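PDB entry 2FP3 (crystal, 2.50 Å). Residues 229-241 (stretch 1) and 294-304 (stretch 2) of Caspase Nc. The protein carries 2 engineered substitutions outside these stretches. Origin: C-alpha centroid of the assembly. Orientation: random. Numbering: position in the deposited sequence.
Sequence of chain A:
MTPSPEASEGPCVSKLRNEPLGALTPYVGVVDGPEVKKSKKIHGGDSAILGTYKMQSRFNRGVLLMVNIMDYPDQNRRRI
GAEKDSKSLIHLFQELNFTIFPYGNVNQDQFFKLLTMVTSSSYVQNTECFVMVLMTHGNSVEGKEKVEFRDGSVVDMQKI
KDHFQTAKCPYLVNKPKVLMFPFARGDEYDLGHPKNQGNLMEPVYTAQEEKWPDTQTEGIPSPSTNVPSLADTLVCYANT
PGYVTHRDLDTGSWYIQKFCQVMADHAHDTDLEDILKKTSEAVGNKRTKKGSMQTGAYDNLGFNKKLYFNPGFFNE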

# COMPACT_ATOMS: atom_id res chain seq x y z
N SER A 229 -18.73 -2.90 7.83
CA SER A 229 -17.91 -2.33 6.77
C SER A 229 -16.68 -1.59 7.29
O SER A 229 -16.54 -1.35 8.49
CB SER A 229 -18.77 -1.37 5.93
OG SER A 229 -17.98 -0.62 5.03
N LEU A 230 -15.79 -1.23 6.37
CA LEU A 230 -14.57 -0.51 6.70
C LEU A 230 -14.79 1.00 6.67
O LEU A 230 -15.74 1.49 6.08
CB LEU A 230 -13.45 -0.88 5.73
CG LEU A 230 -13.05 -2.35 5.73
CD1 LEU A 230 -12.10 -2.65 4.59
CD2 LEU A 230 -12.40 -2.67 7.07
N ALA A 231 -13.90 1.73 7.32
CA ALA A 231 -14.00 3.18 7.32
C ALA A 231 -12.60 3.70 7.16
O ALA A 231 -11.64 2.96 7.40
CB ALA A 231 -14.59 3.68 8.63
N ASP A 232 -12.48 4.95 6.73
CA ASP A 232 -11.17 5.57 6.55
C ASP A 232 -10.19 4.62 5.85
O ASP A 232 -9.02 4.52 6.23
CB ASP A 232 -10.64 5.95 7.93
CG ASP A 232 -11.62 6.82 8.69
OD1 ASP A 232 -11.73 8.02 8.38
OD2 ASP A 232 -12.30 6.29 9.59
N THR A 233 -10.66 3.95 4.81
CA THR A 233 -9.80 3.01 4.13
C THR A 233 -9.77 3.15 2.61
O THR A 233 -10.79 3.42 1.98
CB THR A 233 -10.20 1.56 4.47
OG1 THR A 233 -10.22 1.40 5.90
CG2 THR A 233 -9.21 0.58 3.87
N LEU A 234 -8.59 2.97 2.04
CA LEU A 234 -8.42 3.00 0.60
C LEU A 234 -7.84 1.63 0.21
O LEU A 234 -6.92 1.13 0.87
CB LEU A 234 -7.43 4.09 0.16
CG LEU A 234 -7.82 5.57 0.29
CD1 LEU A 234 -6.65 6.41 -0.24
CD2 LEU A 234 -9.09 5.87 -0.50
N VAL A 235 -8.41 1.03 -0.83
CA VAL A 235 -7.92 -0.24 -1.33
C VAL A 235 -7.46 0.04 -2.75
O VAL A 235 -8.26 0.38 -3.62
CB VAL A 235 -9.00 -1.33 -1.34
CG1 VAL A 235 -8.43 -2.63 -1.91
CG2 VAL A 235 -9.50 -1.57 0.08
N CYS A 236 -6.15 -0.07 -2.96
CA CYS A 236 -5.56 0.23 -4.26
C CYS A 236 -5.17 -1.02 -5.03
O CYS A 236 -4.65 -1.98 -4.46
CB CYS A 236 -4.34 1.13 -4.04
SG CYS A 236 -4.71 2.48 -2.89
N TYR A 237 -5.43 -0.99 -6.33
CA TYR A 237 -5.13 -2.11 -7.22
C TYR A 237 -4.39 -1.61 -8.45
O TYR A 237 -4.38 -0.42 -8.74
CB TYR A 237 -6.42 -2.75 -7.72
CG TYR A 237 -7.51 -2.95 -6.70
CD1 TYR A 237 -7.47 -4.02 -5.81
CD2 TYR A 237 -8.62 -2.10 -6.66
CE1 TYR A 237 -8.51 -4.24 -4.91
CE2 TYR A 237 -9.66 -2.31 -5.76
CZ TYR A 237 -9.60 -3.39 -4.88
OH TYR A 237 -10.61 -3.63 -3.98
N ALA A 238 -3.78 -2.54 -9.18
CA ALA A 238 -3.08 -2.22 -10.42
C ALA A 238 -3.92 -2.92 -11.49
O ALA A 238 -3.43 -3.77 -12.23
CB ALA A 238 -1.67 -2.78 -10.40
N ASN A 239 -5.19 -2.54 -11.53
CA ASN A 239 -6.19 -3.11 -12.44
C ASN A 239 -5.78 -3.29 -13.90
O ASN A 239 -5.93 -2.39 -14.72
CB ASN A 239 -7.47 -2.28 -12.36
CG ASN A 239 -8.70 -3.11 -12.62
OD1 ASN A 239 -8.93 -4.13 -11.97
ND2 ASN A 239 -9.52 -2.66 -13.57
N THR A 240 -5.27 -4.48 -14.20
CA THR A 240 -4.84 -4.86 -15.54
C THR A 240 -4.71 -6.38 -15.59
O THR A 240 -4.00 -6.98 -14.78
CB THR A 240 -3.51 -4.19 -15.93
OG1 THR A 240 -3.74 -2.83 -16.29
CG2 THR A 240 -2.86 -4.91 -17.11
N PRO A 241 -5.38 -7.02 -16.56
CA PRO A 241 -5.43 -8.46 -16.81
C PRO A 241 -4.22 -8.60 -17.68
O PRO A 241 -4.32 -9.22 -18.78
CB PRO A 241 -6.63 -8.58 -17.72
CG PRO A 241 -6.20 -7.49 -18.80
CD PRO A 241 -5.68 -6.31 -17.84
N GLN A 294 -6.75 3.38 -19.43
CA GLN A 294 -6.29 3.42 -18.04
C GLN A 294 -6.13 2.06 -17.36
O GLN A 294 -6.61 1.04 -17.86
CB GLN A 294 -7.22 4.32 -17.22
CG GLN A 294 -6.96 5.81 -17.43
CD GLN A 294 -8.16 6.67 -17.13
OE1 GLN A 294 -8.04 7.89 -16.95
NE2 GLN A 294 -9.34 6.06 -17.07
N THR A 295 -5.45 2.04 -16.22
CA THR A 295 -5.21 0.79 -15.50
C THR A 295 -5.42 0.86 -13.98
O THR A 295 -6.21 0.09 -13.43
CB THR A 295 -3.78 0.28 -15.75
OG1 THR A 295 -2.83 1.26 -15.32
CG2 THR A 295 -3.56 0.01 -17.23
N GLY A 296 -4.72 1.77 -13.31
CA GLY A 296 -4.84 1.90 -11.87
C GLY A 296 -6.24 2.17 -11.36
O GLY A 296 -7.04 2.80 -12.04
N ALA A 297 -6.54 1.68 -10.15
CA ALA A 297 -7.86 1.86 -9.55
C ALA A 297 -7.82 1.71 -8.03
O ALA A 297 -6.90 1.12 -7.48
CB ALA A 297 -8.83 0.83 -10.15
N TYR A 298 -8.83 2.24 -7.34
CA TYR A 298 -8.90 2.11 -5.89
C TYR A 298 -10.32 2.31 -5.39
O TYR A 298 -11.12 2.98 -6.04
CB TYR A 298 -7.98 3.12 -5.19
CG TYR A 298 -8.37 4.57 -5.37
CD1 TYR A 298 -7.91 5.32 -6.46
CD2 TYR A 298 -9.18 5.22 -4.43
CE1 TYR A 298 -8.23 6.67 -6.60
CE2 TYR A 298 -9.51 6.56 -4.56
CZ TYR A 298 -9.03 7.29 -5.64
OH TYR A 298 -9.33 8.63 -5.74
N ASP A 299 -10.63 1.74 -4.23
CA ASP A 299 -11.96 1.90 -3.64
C ASP A 299 -11.88 2.80 -2.42
O ASP A 299 -11.03 2.61 -1.54
CB ASP A 299 -12.55 0.56 -3.18
CG ASP A 299 -12.48 -0.51 -4.23
OD1 ASP A 299 -12.65 -0.20 -5.43
OD2 ASP A 299 -12.26 -1.67 -3.84
N ASN A 300 -12.78 3.77 -2.36
CA ASN A 300 -12.84 4.69 -1.24
C ASN A 300 -13.91 4.17 -0.30
O ASN A 300 -15.11 4.26 -0.60
CB ASN A 300 -13.20 6.10 -1.73
CG ASN A 300 -13.03 7.14 -0.66
OD1 ASN A 300 -13.43 6.92 0.49
ND2 ASN A 300 -12.45 8.28 -1.01
N LEU A 301 -13.50 3.60 0.83
CA LEU A 301 -14.44 3.07 1.81
C LEU A 301 -14.54 4.04 2.97
O LEU A 301 -13.86 3.90 3.99
CB LEU A 301 -13.97 1.70 2.32
CG LEU A 301 -13.57 0.66 1.27
CD1 LEU A 301 -13.17 -0.64 1.96
CD2 LEU A 301 -14.73 0.42 0.32
N GLY A 302 -15.39 5.04 2.82
CA GLY A 302 -15.53 6.03 3.86
C GLY A 302 -14.22 6.76 4.14
O GLY A 302 -14.03 7.25 5.25
N PHE A 303 -13.31 6.81 3.18
CA PHE A 303 -12.04 7.53 3.35
C PHE A 303 -12.44 8.96 2.99
O PHE A 303 -12.17 9.44 1.89
CB PHE A 303 -10.99 6.98 2.37
CG PHE A 303 -9.59 7.52 2.57
CD1 PHE A 303 -9.15 8.66 1.90
CD2 PHE A 303 -8.68 6.83 3.38
CE1 PHE A 303 -7.83 9.10 2.02
CE2 PHE A 303 -7.35 7.27 3.51
CZ PHE A 303 -6.92 8.40 2.83
N ASN A 304 -13.08 9.65 3.93
CA ASN A 304 -13.62 10.97 3.65
C ASN A 304 -12.84 12.24 3.94
O ASN A 304 -13.39 13.34 3.81
CB ASN A 304 -15.02 11.03 4.26
CG ASN A 304 -15.90 9.88 3.78
OD1 ASN A 304 -15.84 9.48 2.61
ND2 ASN A 304 -16.73 9.35 4.66

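Strands 233-237 and 297-301 pair antiparallel, and the frame of the contact is backbone. The rule is alternation: Ala-297, Asp-299 and Leu-301 form the hydrogen-bonded pairs and place their side chains on one face of the sheet, Tyr-298 and Asn-300 on the other. Before the strand, Thr-295 lies beside the end of stretch 1; both are poorly ordered, so fine distances there carry little weight. Gly-296 leads into Ala-297, whose O accepts a hydrogen bond from Tyr-237 N at 2.8 Å; the return bond, Ala-297 N to Tyr-237 O at 3.3 Å, is weak.

Tyr-298 pairs with Cys-236 without backbone hydrogen bonds between them, and their side chains touch: Tyr-298 CB lies 4.0 Å from Cys-236 SG, and Tyr-298 CD2 lies 4.0 Å from Leu-234 CD2.

Asp-299 N donates to Val-235 O at 2.8 Å, and Val-235 N donates to Asp-299 O at 3.1 Å. On the same face, Tyr-237 OH donates to Asp-299 OD2 at 2.6 Å, a diagonal polar link.

Asn-300 spends its amide on its own stretch: Asn-300 OD1 accepts from Phe-303 N at 2.7 Å. Leu-301 N bonds Thr-233 O at 2.9 Å, while Leu-301 CD1 packs 3.5 Å from Leu-230 CD1.

Gly-302 has positive phi, which favours glycine. Beyond it, Phe-303 offers a ring face to Leu-234, whose CG stands 3.4 Å from the ring centroid, almost on the normal.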